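Long-range contacts in prolyl endopeptidase (Myxococcus xanthus, PDB 2BKL), which probably hydrolyses oligopeptides as a serine protease, cutting after proline and much less readily after alanine: residues Y68-S73 with T87-E92; K93-W98 with L109-G114; K64-T69 with V406-N411; F83-H88 with G124-S129. All coordinates share one frame; numbering follows the deposited sequence.

Interaction 1: Y68-S73 with T87-E92; sequences YTDSVS and THKDKE
The Tyr68 ring meets the 87-92 segment at its edge rather than over a face: Lys91 O lies in the ring plane 3.7 Å from Tyr68 CE1, and the phenol OH donates a hydrogen bond to Glu92 OE2, modelled at a very short 2.4 Å. Lys89 O comes in obliquely. Ring and carboxylate planes are turned 72° apart, and a bend at chi2 (-63°) sets Glu92 CD back toward the phenol. The other carboxylate oxygen is held by Ala658 N of helix 657-674, against which the Tyr68 side chain also packs. The second flat group, the His88 imidazole, has Asp70 OD1 at its edge, near the ring plane; one water lies within hydrogen-bonding reach of Asp70 OD1, His88 ND1 and Thr87 O, while NE2 pairs with Tyr97 OH. Here the chain enters the first blade of the beta-propeller. Ser71 and Thr87 form an antiparallel hydrogen-bonded pair, Ser71 N to Thr87 O being 3.3 Å, and a type I turn from His88 to Lys91 follows. The side chains of Ser71 and Thr87 share one face of the sheet, where Ser71 OG and Thr87 OG1 are hydrogen-bonded at 2.6 Å; Thr69 O, 3.0 Å from Thr87 OG1, is a possible second acceptor. The extended Lys89 crosses Asp70 at about a right angle, its CE 3.4 Å from Asp70 OD2, with the charged ends too far apart for a salt bridge.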
loop_
_atom_site.group_PDB
_atom_site.type_symbol
_atom_site.label_atom_id
_atom_site.label_comp_id
_atom_site.label_asym_id
_atom_site.label_seq_id
_atom_site.Cartn_x
_atom_site.Cartn_y
_atom_site.Cartn_z
ATOM N N TYR A 68 -7.655 -1.161 20.022
ATOM C CA TYR A 68 -8.944 -0.457 20.058
ATOM C C TYR A 68 -8.639 0.962 20.479
ATOM O O TYR A 68 -8.111 1.187 21.564
ATOM C CB TYR A 68 -9.907 -1.125 21.027
ATOM C CG TYR A 68 -10.462 -2.447 20.537
ATOM C CD1 TYR A 68 -11.452 -2.493 19.565
ATOM C CD2 TYR A 68 -10.001 -3.669 21.063
ATOM C CE1 TYR A 68 -11.975 -3.713 19.123
ATOM C CE2 TYR A 68 -10.492 -4.875 20.634
ATOM C CZ TYR A 68 -11.471 -4.928 19.653
ATOM O OH TYR A 68 -11.944 -6.165 19.215
ATOM N N THR A 69 -8.895 1.920 19.597
ATOM C CA THR A 69 -8.591 3.315 19.884
ATOM C C THR A 69 -9.773 4.213 19.560
ATOM O O THR A 69 -10.706 3.828 18.838
ATOM C CB THR A 69 -7.405 3.832 19.048
ATOM O OG1 THR A 69 -7.808 3.945 17.686
ATOM C CG2 THR A 69 -6.247 2.861 19.040
ATOM N N ASP A 70 -9.694 5.414 20.109
ATOM C CA ASP A 70 -10.510 6.546 19.712
ATOM C C ASP A 70 -9.644 7.351 18.776
ATOM O O ASP A 70 -8.592 7.846 19.174
ATOM C CB ASP A 70 -10.861 7.415 20.919
ATOM C CG ASP A 70 -11.787 6.737 21.849
ATOM O OD1 ASP A 70 -12.873 6.311 21.398
ATOM O OD2 ASP A 70 -11.502 6.540 23.056
ATOM N N SER A 71 -10.050 7.468 17.527
ATOM C CA SER A 71 -9.326 8.265 16.577
ATOM C C SER A 71 -10.323 8.954 15.657
ATOM O O SER A 71 -11.507 8.590 15.586
ATOM C CB SER A 71 -8.384 7.393 15.770
ATOM O OG SER A 71 -9.069 6.622 14.789
ATOM N N VAL A 72 -9.841 9.999 15.012
ATOM C CA VAL A 72 -10.614 10.698 13.978
ATOM C C VAL A 72 -9.702 11.030 12.800
ATOM O O VAL A 72 -8.516 11.379 13.020
ATOM C CB VAL A 72 -11.286 11.959 14.526
ATOM C CG1 VAL A 72 -10.265 12.990 14.951
ATOM C CG2 VAL A 72 -12.252 12.553 13.487
ATOM N N SER A 73 -10.230 10.902 11.576
ATOM C CA SER A 73 -9.532 11.205 10.300
ATOM C C SER A 73 -9.580 12.704 10.040
ATOM O O SER A 73 -10.381 13.412 10.617
ATOM C CB SER A 73 -10.186 10.482 9.070
ATOM O OG SER A 73 -11.405 11.122 8.534
ATOM N N THR A 87 -12.673 5.917 14.686
ATOM C CA THR A 87 -12.707 4.632 15.357
ATOM C C THR A 87 -13.142 4.855 16.798
ATOM O O THR A 87 -12.905 5.905 17.389
ATOM C CB THR A 87 -11.352 3.915 15.363
ATOM O OG1 THR A 87 -10.352 4.716 16.030
ATOM C CG2 THR A 87 -10.834 3.662 13.947
ATOM N N HIS A 88 -13.754 3.823 17.358
ATOM C CA HIS A 88 -14.178 3.784 18.765
ATOM C C HIS A 88 -13.583 2.532 19.421
ATOM O O HIS A 88 -13.243 1.551 18.746
ATOM C CB HIS A 88 -15.716 3.742 18.892
ATOM C CG HIS A 88 -16.430 4.915 18.291
ATOM N ND1 HIS A 88 -16.176 6.214 18.665
ATOM C CD2 HIS A 88 -17.411 4.977 17.363
ATOM C CE1 HIS A 88 -16.959 7.030 17.976
ATOM N NE2 HIS A 88 -17.714 6.305 17.171
ATOM N N LYS A 89 -13.459 2.547 20.739
ATOM C CA LYS A 89 -12.823 1.442 21.454
ATOM C C LYS A 89 -13.692 0.208 21.515
ATOM O O LYS A 89 -13.197 -0.855 21.894
ATOM C CB LYS A 89 -12.424 1.859 22.869
ATOM C CG LYS A 89 -11.309 2.857 22.900
ATOM C CD LYS A 89 -10.646 2.904 24.254
ATOM C CE LYS A 89 -9.611 3.992 24.308
ATOM N NZ LYS A 89 -8.801 3.853 25.542
ATOM N N ASP A 90 -14.980 0.341 21.164
ATOM C CA ASP A 90 -15.934 -0.763 21.245
ATOM C C ASP A 90 -16.539 -1.155 19.907
ATOM O O ASP A 90 -17.622 -1.739 19.839
ATOM C CB ASP A 90 -17.031 -0.455 22.275
ATOM C CG ASP A 90 -17.877 0.760 21.919
ATOM O OD1 ASP A 90 -17.566 1.537 20.982
ATOM O OD2 ASP A 90 -18.902 1.037 22.574
ATOM N N LYS A 91 -15.805 -0.865 18.834
ATOM C CA LYS A 91 -16.239 -1.199 17.485
ATOM C C LYS A 91 -15.119 -1.895 16.693
ATOM O O LYS A 91 -13.930 -1.578 16.825
ATOM C CB LYS A 91 -16.682 0.063 16.728
ATOM C CG LYS A 91 -17.798 0.873 17.381
ATOM C CD LYS A 91 -19.128 0.161 17.342
ATOM C CE LYS A 91 -20.267 1.147 17.674
ATOM N NZ LYS A 91 -21.550 0.473 17.929
ATOM N N GLU A 92 -15.529 -2.793 15.813
ATOM C CA GLU A 92 -14.589 -3.591 15.012
ATOM C C GLU A 92 -14.101 -2.906 13.737
ATOM O O GLU A 92 -13.031 -3.270 13.241
ATOM C CB GLU A 92 -15.204 -4.947 14.677
ATOM C CG GLU A 92 -15.376 -5.836 15.911
ATOM C CD GLU A 92 -14.066 -6.176 16.548
ATOM O OE1 GLU A 92 -13.204 -6.599 15.806
ATOM O OE2 GLU A 92 -13.913 -6.022 17.769
HETATM O O HOH W 1 -10.850 0.797 17.399
HETATM O O HOH W 2 -14.140 7.712 19.474
#

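Interaction 2: K93-W98 with L109-G114; sequences KAILYW and LLDPNG
Asn113 reaches across to the backbone of Lys93 with both ends of its amide. ND2 donates to Lys93 O at 3.0 Å in a nearly straight bond (170° at the hydrogen), the carbonyl oxygen lying close to the amide plane, while OD1 receives a weak bond from Lys93 N. Asp111 is the second shell: its OD1 uses the syn lone pair to take ND2 at 2.8 Å, which helps to fix the rotation of the amide. An alanine in place of Asn113 would probably leave Lys93 O and Asp111 OD1 without this shared donor and untie the end of the hairpin. The ammonium of Lys93 leads away to a salt bridge with Asp655 and to Gly119 O. Farther along, Leu96 O accepts from two neighbours, Leu109 N at 2.8 Å and Leu110 N at 3.2 Å, and Leu96 N returns a bond to Leu110 O. Around this backbone ladder the side chains pack. Leu96 CG stands anti to the backbone N (chi1 -179°), and its CD2 lies 3.8 Å from Leu110 CD1 and 4.0 Å from Leu109 CD2, Leu96 lying side by side with each and pointing the same way. Ile95 CG1 rests 3.5 Å from Asp111 OD1, and Pro112 CB lies against Lys93 CD. Leu109 and Leu110 opposite Leu96 make a classic beta bulge, set in the hairpin of strands 95-100 and 107-110, the outer half of the first propeller blade.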
loop_
_atom_site.group_PDB
_atom_site.type_symbol
_atom_site.label_atom_id
_atom_site.label_comp_id
_atom_site.label_asym_id
_atom_site.label_seq_id
_atom_site.Cartn_x
_atom_site.Cartn_y
_atom_site.Cartn_z
ATOM N N LYS A 93 -14.875 -1.943 13.228
ATOM C CA LYS A 93 -14.582 -1.184 12.022
ATOM C C LYS A 93 -14.823 0.295 12.286
ATOM O O LYS A 93 -15.682 0.644 13.103
ATOM C CB LYS A 93 -15.507 -1.636 10.884
ATOM C CG LYS A 93 -15.313 -3.070 10.435
ATOM C CD LYS A 93 -16.285 -3.386 9.290
ATOM C CE LYS A 93 -16.349 -4.818 8.909
ATOM N NZ LYS A 93 -15.066 -5.285 8.344
ATOM N N ALA A 94 -14.104 1.142 11.556
ATOM C CA ALA A 94 -14.324 2.576 11.583
ATOM C C ALA A 94 -15.651 2.965 10.964
ATOM O O ALA A 94 -16.185 2.247 10.136
ATOM C CB ALA A 94 -13.212 3.273 10.858
ATOM N N ILE A 95 -16.154 4.131 11.365
ATOM C CA ILE A 95 -17.468 4.625 11.003
ATOM C C ILE A 95 -17.359 6.019 10.396
ATOM O O ILE A 95 -16.628 6.852 10.930
ATOM C CB ILE A 95 -18.340 4.656 12.306
ATOM C CG1 ILE A 95 -18.528 3.238 12.848
ATOM C CG2 ILE A 95 -19.688 5.364 12.087
ATOM C CD1 ILE A 95 -19.252 3.167 14.165
ATOM N N LEU A 96 -18.125 6.291 9.344
ATOM C CA LEU A 96 -18.181 7.599 8.691
ATOM C C LEU A 96 -19.273 8.452 9.342
ATOM O O LEU A 96 -20.411 8.025 9.430
ATOM C CB LEU A 96 -18.476 7.431 7.198
ATOM C CG LEU A 96 -18.525 8.738 6.417
ATOM C CD1 LEU A 96 -17.225 9.484 6.454
ATOM C CD2 LEU A 96 -18.912 8.504 4.949
ATOM N N TYR A 97 -18.885 9.616 9.856
ATOM C CA TYR A 97 -19.740 10.612 10.473
ATOM C C TYR A 97 -19.828 11.869 9.635
ATOM O O TYR A 97 -18.948 12.160 8.819
ATOM C CB TYR A 97 -19.122 11.027 11.820
ATOM C CG TYR A 97 -19.284 9.998 12.901
ATOM C CD1 TYR A 97 -18.406 8.951 13.021
ATOM C CD2 TYR A 97 -20.338 10.085 13.806
ATOM C CE1 TYR A 97 -18.564 8.005 14.020
ATOM C CE2 TYR A 97 -20.507 9.133 14.799
ATOM C CZ TYR A 97 -19.602 8.108 14.892
ATOM O OH TYR A 97 -19.771 7.157 15.876
ATOM N N TRP A 98 -20.854 12.663 9.888
ATOM C CA TRP A 98 -20.932 14.014 9.380
ATOM C C TRP A 98 -21.500 14.962 10.426
ATOM O O TRP A 98 -22.155 14.545 11.390
ATOM C CB TRP A 98 -21.748 14.099 8.073
ATOM C CG TRP A 98 -23.229 14.000 8.269
ATOM C CD1 TRP A 98 -23.950 12.869 8.485
ATOM C CD2 TRP A 98 -24.172 15.071 8.236
ATOM N NE1 TRP A 98 -25.278 13.168 8.627
ATOM C CE2 TRP A 98 -25.449 14.513 8.455
ATOM C CE3 TRP A 98 -24.074 16.446 8.043
ATOM C CZ2 TRP A 98 -26.609 15.286 8.487
ATOM C CZ3 TRP A 98 -25.234 17.215 8.071
ATOM C CH2 TRP A 98 -26.478 16.631 8.286
ATOM N N LEU A 109 -23.209 8.255 9.522
ATOM C CA LEU A 109 -23.684 8.213 8.129
ATOM C C LEU A 109 -23.560 6.798 7.583
ATOM O O LEU A 109 -24.527 6.230 7.065
ATOM C CB LEU A 109 -22.853 9.141 7.241
ATOM C CG LEU A 109 -23.370 9.309 5.802
ATOM C CD1 LEU A 109 -24.805 9.800 5.727
ATOM C CD2 LEU A 109 -22.458 10.263 5.063
ATOM N N LEU A 110 -22.375 6.205 7.715
ATOM C CA LEU A 110 -22.139 4.842 7.258
ATOM C C LEU A 110 -21.439 4.077 8.369
ATOM O O LEU A 110 -20.329 4.421 8.752
ATOM C CB LEU A 110 -21.296 4.787 5.997
ATOM C CG LEU A 110 -21.859 5.390 4.723
ATOM C CD1 LEU A 110 -20.806 5.436 3.623
ATOM C CD2 LEU A 110 -23.125 4.665 4.261
ATOM N N ASP A 111 -22.075 3.006 8.841
ATOM C CA ASP A 111 -21.521 2.152 9.887
ATOM C C ASP A 111 -21.394 0.714 9.376
ATOM O O ASP A 111 -22.357 -0.068 9.421
ATOM C CB ASP A 111 -22.411 2.204 11.121
ATOM C CG ASP A 111 -21.886 1.345 12.264
ATOM O OD1 ASP A 111 -20.808 0.697 12.106
ATOM O OD2 ASP A 111 -22.510 1.268 13.350
ATOM N N PRO A 112 -20.235 0.365 8.845
ATOM C CA PRO A 112 -20.051 -0.953 8.256
ATOM C C PRO A 112 -20.163 -2.077 9.262
ATOM O O PRO A 112 -20.340 -3.208 8.832
ATOM C CB PRO A 112 -18.644 -0.909 7.643
ATOM C CG PRO A 112 -18.074 0.349 8.019
ATOM C CD PRO A 112 -19.044 1.227 8.683
ATOM N N ASN A 113 -20.062 -1.800 10.561
ATOM C CA ASN A 113 -20.314 -2.837 11.559
ATOM C C ASN A 113 -21.727 -3.404 11.452
ATOM O O ASN A 113 -21.963 -4.537 11.884
ATOM C CB ASN A 113 -20.076 -2.324 12.977
ATOM C CG ASN A 113 -18.656 -1.796 13.182
ATOM O OD1 ASN A 113 -17.716 -2.577 13.279
ATOM N ND2 ASN A 113 -18.488 -0.473 13.190
ATOM N N GLY A 114 -22.637 -2.637 10.870
ATOM C CA GLY A 114 -24.013 -3.092 10.699
ATOM C C GLY A 114 -24.341 -3.681 9.342
ATOM O O GLY A 114 -25.509 -4.036 9.114
#

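Interaction 3: K64-T69 with V406-N411; sequences KELFYT and VDVPMN
Leu66 and Val408 cross at about a right angle, with Leu66 CD2 set 3.6 Å from Val408 CG1; the same methyl also comes within 4.2 Å of Pro409 CG. Glu65 and Pro409 instead slide past each other in opposite directions. With Glu65 CG anti to the backbone N (chi1 175°), that atom lies 3.3 Å from Pro409 CG; the chain beyond is extended and passes the ring. These residues belong to the two crossings between domains: 64-69 leaves helix 56-67 to enter the first propeller blade, and 406-411 returns from the last blade toward strand 415-423 of the alpha/beta-hydrolase sheet, the hinge region of this family. Pro409, the centre of an inverse gamma turn, turns its ring toward the helix. Arg62 bridges the two sides, forming a salt bridge to Glu65 OE1 and a hydrogen bond to Pro409 O. Nearer the propeller the contact thins to Thr69 CB and Val406 CG1, 4.1 Å apart.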
loop_
_atom_site.group_PDB
_atom_site.type_symbol
_atom_site.label_atom_id
_atom_site.label_comp_id
_atom_site.label_asym_id
_atom_site.label_seq_id
_atom_site.Cartn_x
_atom_site.Cartn_y
_atom_site.Cartn_z
ATOM N N LYS A 64 -5.164 -5.848 22.928
ATOM C CA LYS A 64 -6.521 -5.336 23.105
ATOM C C LYS A 64 -6.506 -3.891 23.639
ATOM O O LYS A 64 -7.263 -3.041 23.179
ATOM C CB LYS A 64 -7.330 -6.273 24.010
ATOM C CG LYS A 64 -8.813 -6.030 23.924
ATOM C CD LYS A 64 -9.589 -7.049 24.748
ATOM C CE LYS A 64 -11.045 -6.614 24.920
ATOM N NZ LYS A 64 -11.153 -5.513 25.912
ATOM N N GLU A 65 -5.604 -3.602 24.569
ATOM C CA GLU A 65 -5.433 -2.272 25.126
ATOM C C GLU A 65 -4.943 -1.279 24.059
ATOM O O GLU A 65 -5.293 -0.094 24.079
ATOM C CB GLU A 65 -4.463 -2.373 26.313
ATOM C CG GLU A 65 -4.034 -1.104 27.004
ATOM C CD GLU A 65 -3.242 -1.378 28.290
ATOM O OE1 GLU A 65 -2.541 -2.436 28.381
ATOM O OE2 GLU A 65 -3.313 -0.526 29.216
ATOM N N LEU A 66 -4.158 -1.769 23.104
ATOM C CA LEU A 66 -3.507 -0.902 22.122
ATOM C C LEU A 66 -4.287 -0.728 20.833
ATOM O O LEU A 66 -4.269 0.353 20.243
ATOM C CB LEU A 66 -2.127 -1.464 21.759
ATOM C CG LEU A 66 -1.069 -1.393 22.852
ATOM C CD1 LEU A 66 0.138 -2.191 22.453
ATOM C CD2 LEU A 66 -0.725 0.064 23.164
ATOM N N PHE A 67 -4.933 -1.782 20.345
ATOM C CA PHE A 67 -5.518 -1.758 18.987
ATOM C C PHE A 67 -6.904 -1.132 18.922
ATOM O O PHE A 67 -7.327 -0.683 17.853
ATOM C CB PHE A 67 -5.598 -3.159 18.367
ATOM C CG PHE A 67 -4.291 -3.732 17.923
ATOM C CD1 PHE A 67 -3.070 -3.128 18.204
ATOM C CD2 PHE A 67 -4.296 -4.926 17.250
ATOM C CE1 PHE A 67 -1.874 -3.709 17.750
ATOM C CE2 PHE A 67 -3.114 -5.525 16.813
ATOM C CZ PHE A 67 -1.901 -4.913 17.083
ATOM N N TYR A 68 -7.655 -1.161 20.022
ATOM C CA TYR A 68 -8.944 -0.457 20.058
ATOM C C TYR A 68 -8.639 0.962 20.479
ATOM O O TYR A 68 -8.111 1.187 21.564
ATOM C CB TYR A 68 -9.907 -1.125 21.027
ATOM C CG TYR A 68 -10.462 -2.447 20.537
ATOM C CD1 TYR A 68 -11.452 -2.493 19.565
ATOM C CD2 TYR A 68 -10.001 -3.669 21.063
ATOM C CE1 TYR A 68 -11.975 -3.713 19.123
ATOM C CE2 TYR A 68 -10.492 -4.875 20.634
ATOM C CZ TYR A 68 -11.471 -4.928 19.653
ATOM O OH TYR A 68 -11.944 -6.165 19.215
ATOM N N THR A 69 -8.895 1.920 19.597
ATOM C CA THR A 69 -8.591 3.315 19.884
ATOM C C THR A 69 -9.773 4.213 19.560
ATOM O O THR A 69 -10.706 3.828 18.838
ATOM C CB THR A 69 -7.405 3.832 19.048
ATOM O OG1 THR A 69 -7.808 3.945 17.686
ATOM C CG2 THR A 69 -6.247 2.861 19.040
ATOM N N VAL A 406 -4.346 10.819 18.830
ATOM C CA VAL A 406 -4.729 9.490 19.335
ATOM C C VAL A 406 -4.037 9.215 20.661
ATOM O O VAL A 406 -2.809 9.260 20.755
ATOM C CB VAL A 406 -4.375 8.372 18.332
ATOM C CG1 VAL A 406 -4.863 7.058 18.862
ATOM C CG2 VAL A 406 -5.006 8.640 16.970
ATOM N N ASP A 407 -4.831 8.963 21.696
ATOM C CA ASP A 407 -4.302 8.609 22.997
ATOM C C ASP A 407 -4.061 7.091 23.003
ATOM O O ASP A 407 -4.953 6.300 22.663
ATOM C CB ASP A 407 -5.290 9.018 24.092
ATOM C CG ASP A 407 -5.252 10.517 24.373
ATOM O OD1 ASP A 407 -5.872 11.293 23.616
ATOM O OD2 ASP A 407 -4.608 11.012 25.327
ATOM N N VAL A 408 -2.846 6.699 23.348
ATOM C CA VAL A 408 -2.450 5.299 23.379
ATOM C C VAL A 408 -1.769 5.048 24.734
ATOM O O VAL A 408 -0.976 5.871 25.174
ATOM C CB VAL A 408 -1.461 5.006 22.212
ATOM C CG1 VAL A 408 -0.965 3.581 22.253
ATOM C CG2 VAL A 408 -2.111 5.257 20.863
ATOM N N PRO A 409 -2.089 3.948 25.418
ATOM C CA PRO A 409 -1.511 3.682 26.747
ATOM C C PRO A 409 -0.072 3.186 26.634
ATOM O O PRO A 409 0.183 1.988 26.750
ATOM C CB PRO A 409 -2.443 2.621 27.326
ATOM C CG PRO A 409 -2.966 1.908 26.133
ATOM C CD PRO A 409 -3.083 2.937 25.045
ATOM N N MET A 410 0.850 4.117 26.442
ATOM C CA MET A 410 2.276 3.824 26.291
ATOM C C MET A 410 3.049 5.044 26.744
ATOM O O MET A 410 2.475 6.121 26.871
ATOM C CB MET A 410 2.600 3.581 24.818
ATOM C CG MET A 410 2.067 4.721 23.939
ATOM S SD MET A 410 2.886 5.078 22.419
ATOM C CE MET A 410 4.560 4.726 22.858
ATOM N N ASN A 411 4.345 4.880 26.989
ATOM C CA ASN A 411 5.215 5.995 27.369
ATOM C C ASN A 411 6.305 6.165 26.330
ATOM O O ASN A 411 7.275 5.407 26.330
ATOM C CB ASN A 411 5.834 5.753 28.747
ATOM C CG ASN A 411 6.762 6.896 29.185
ATOM O OD1 ASN A 411 6.974 7.882 28.462
ATOM N ND2 ASN A 411 7.320 6.761 30.389
#

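Interaction 4: F83-H88 with G124-S129; sequences FYVRTH and GTWAVS
Neighbouring blades of the beta-propeller pack face to face here: Phe83 and Val85 of strand 81-87, in the first blade, meet Trp126 and Val128 of strand 121-128, the start of the second. The strand axes come within 9.5 Å at 151°, roughly antiparallel, a spacing that side chains rather than backbone bonds must fill. Val128 makes a CH-pi contact, with CG1 over one face of the Phe83 ring, 3.7 Å from its centroid, 17° off the normal and shifted toward the rim. Val128 CG1 stands anti to the backbone N (chi1 -172°), which puts it over the ring; the other methyl, CG2, lies 3.7 Å from Phe83 CG. Trp126 fills the space beside this pair. Its CZ3 touches Phe83 CB at 4.0 Å, its CH2 end has Phe83 O at the edge near the ring plane, and Val85 CG2 approaches obliquely to 3.9 Å from Trp126 CZ2. An alanine in place of Phe83 would keep the touch on Trp126 but would probably open a gap between the sheets, with Val128 CG1 stripped of the ring it rests on. Val135 of the next strand touches Phe83, Trp126 and Val128, while Leu96 reaches Trp126 from the first blade. Hydrophobic interlocking of this kind, beta sheet against beta sheet, is how adjacent blades of a seven-bladed propeller are held together.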
loop_
_atom_site.group_PDB
_atom_site.type_symbol
_atom_site.label_atom_id
_atom_site.label_comp_id
_atom_site.label_asym_id
_atom_site.label_seq_id
_atom_site.Cartn_x
_atom_site.Cartn_y
_atom_site.Cartn_z
ATOM N N PHE A 83 -17.199 15.819 6.988
ATOM C CA PHE A 83 -17.335 14.376 6.864
ATOM C C PHE A 83 -16.019 13.736 7.240
ATOM O O PHE A 83 -14.960 14.159 6.772
ATOM C CB PHE A 83 -17.669 13.974 5.424
ATOM C CG PHE A 83 -18.973 14.522 4.929
ATOM C CD1 PHE A 83 -19.090 15.836 4.514
ATOM C CD2 PHE A 83 -20.112 13.745 4.932
ATOM C CE1 PHE A 83 -20.316 16.341 4.090
ATOM C CE2 PHE A 83 -21.327 14.263 4.492
ATOM C CZ PHE A 83 -21.411 15.531 4.083
ATOM N N TYR A 84 -16.038 12.710 8.073
ATOM C CA TYR A 84 -14.810 12.171 8.637
ATOM C C TYR A 84 -15.088 10.816 9.268
ATOM O O TYR A 84 -16.223 10.530 9.682
ATOM C CB TYR A 84 -14.197 13.165 9.670
ATOM C CG TYR A 84 -15.229 13.595 10.683
ATOM C CD1 TYR A 84 -16.050 14.673 10.426
ATOM C CD2 TYR A 84 -15.447 12.865 11.848
ATOM C CE1 TYR A 84 -17.033 15.044 11.293
ATOM C CE2 TYR A 84 -16.434 13.239 12.728
ATOM C CZ TYR A 84 -17.231 14.321 12.440
ATOM O OH TYR A 84 -18.228 14.731 13.286
ATOM N N VAL A 85 -14.070 9.981 9.293
ATOM C CA VAL A 85 -14.160 8.666 9.885
ATOM C C VAL A 85 -13.637 8.676 11.324
ATOM O O VAL A 85 -12.631 9.327 11.625
ATOM C CB VAL A 85 -13.395 7.682 9.010
ATOM C CG1 VAL A 85 -13.248 6.347 9.673
ATOM C CG2 VAL A 85 -14.124 7.515 7.670
ATOM N N ARG A 86 -14.302 7.936 12.214
ATOM C CA ARG A 86 -13.820 7.715 13.567
ATOM C C ARG A 86 -13.625 6.241 13.824
ATOM O O ARG A 86 -14.342 5.409 13.286
ATOM C CB ARG A 86 -14.824 8.189 14.613
ATOM C CG ARG A 86 -15.046 9.702 14.712
ATOM C CD ARG A 86 -15.889 10.080 15.920
ATOM N NE ARG A 86 -16.160 11.505 16.079
ATOM C CZ ARG A 86 -15.352 12.373 16.668
ATOM N NH1 ARG A 86 -14.172 11.993 17.126
ATOM N NH2 ARG A 86 -15.715 13.649 16.760
ATOM N N THR A 87 -12.673 5.917 14.686
ATOM C CA THR A 87 -12.707 4.632 15.357
ATOM C C THR A 87 -13.142 4.855 16.798
ATOM O O THR A 87 -12.905 5.905 17.389
ATOM C CB THR A 87 -11.352 3.915 15.363
ATOM O OG1 THR A 87 -10.352 4.716 16.030
ATOM C CG2 THR A 87 -10.834 3.662 13.947
ATOM N N HIS A 88 -13.754 3.823 17.358
ATOM C CA HIS A 88 -14.178 3.784 18.765
ATOM C C HIS A 88 -13.583 2.532 19.421
ATOM O O HIS A 88 -13.243 1.551 18.746
ATOM C CB HIS A 88 -15.716 3.742 18.892
ATOM C CG HIS A 88 -16.430 4.915 18.291
ATOM N ND1 HIS A 88 -16.176 6.214 18.665
ATOM C CD2 HIS A 88 -17.411 4.977 17.363
ATOM C CE1 HIS A 88 -16.959 7.030 17.976
ATOM N NE2 HIS A 88 -17.714 6.305 17.171
ATOM N N GLY A 124 -15.061 0.827 1.454
ATOM C CA GLY A 124 -13.915 1.208 0.657
ATOM C C GLY A 124 -13.822 2.717 0.484
ATOM O O GLY A 124 -13.991 3.495 1.430
ATOM N N THR A 125 -13.528 3.156 -0.728
ATOM C CA THR A 125 -13.485 4.570 -1.044
ATOM C C THR A 125 -14.834 5.268 -0.796
ATOM O O THR A 125 -15.898 4.656 -0.969
ATOM C CB THR A 125 -13.094 4.747 -2.525
ATOM O OG1 THR A 125 -12.662 6.096 -2.754
ATOM C CG2 THR A 125 -14.292 4.565 -3.446
ATOM N N TRP A 126 -14.812 6.520 -0.404
ATOM C CA TRP A 126 -16.001 7.331 -0.354
ATOM C C TRP A 126 -15.698 8.737 -0.858
ATOM O O TRP A 126 -14.580 9.237 -0.689
ATOM C CB TRP A 126 -16.629 7.341 1.049
ATOM C CG TRP A 126 -15.690 7.701 2.150
ATOM C CD1 TRP A 126 -14.879 6.840 2.849
ATOM C CD2 TRP A 126 -15.496 8.997 2.742
ATOM N NE1 TRP A 126 -14.173 7.528 3.804
ATOM C CE2 TRP A 126 -14.533 8.849 3.763
ATOM C CE3 TRP A 126 -16.036 10.264 2.515
ATOM C CZ2 TRP A 126 -14.095 9.927 4.546
ATOM C CZ3 TRP A 126 -15.580 11.330 3.289
ATOM C CH2 TRP A 126 -14.630 11.146 4.288
ATOM N N ALA A 127 -16.683 9.392 -1.472
ATOM C CA ALA A 127 -16.528 10.704 -2.079
ATOM C C ALA A 127 -17.812 11.461 -1.846
ATOM O O ALA A 127 -18.893 11.010 -2.255
ATOM C CB ALA A 127 -16.241 10.595 -3.580
ATOM N N VAL A 128 -17.717 12.608 -1.197
ATOM C CA VAL A 128 -18.860 13.436 -0.888
ATOM C C VAL A 128 -19.132 14.379 -2.053
ATOM O O VAL A 128 -18.210 14.992 -2.624
ATOM C CB VAL A 128 -18.601 14.267 0.387
ATOM C CG1 VAL A 128 -19.885 14.986 0.833
ATOM C CG2 VAL A 128 -18.038 13.387 1.493
ATOM N N SER A 129 -20.394 14.573 -2.396
ATOM C CA SER A 129 -20.782 15.526 -3.435
ATOM C C SER A 129 -20.480 16.953 -2.956
ATOM O O SER A 129 -20.374 17.229 -1.767
ATOM C CB SER A 129 -22.255 15.352 -3.796
ATOM O OG SER A 129 -23.092 15.687 -2.700
#

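From the N terminus, the stretch that leaves helix 56-67 opens two contacts. Interaction 1 closes early, at 87-92, joining the start of the first blade to the turn after its second strand. Interaction 3 closes only at 406-411, so the loop it shuts holds nearly the whole propeller, with interactions 2 and 4 nested inside. Interaction 4 begins where interaction 1 ends, sharing Thr87 and His88, and runs on to the second blade; interaction 2 lies within that loop and follows interaction 1 in series. Interactions 1 and 2 thus work inside one sheet, interaction 4 joins two sheets, and interaction 3 pairs the chain's entry to the propeller with its exit.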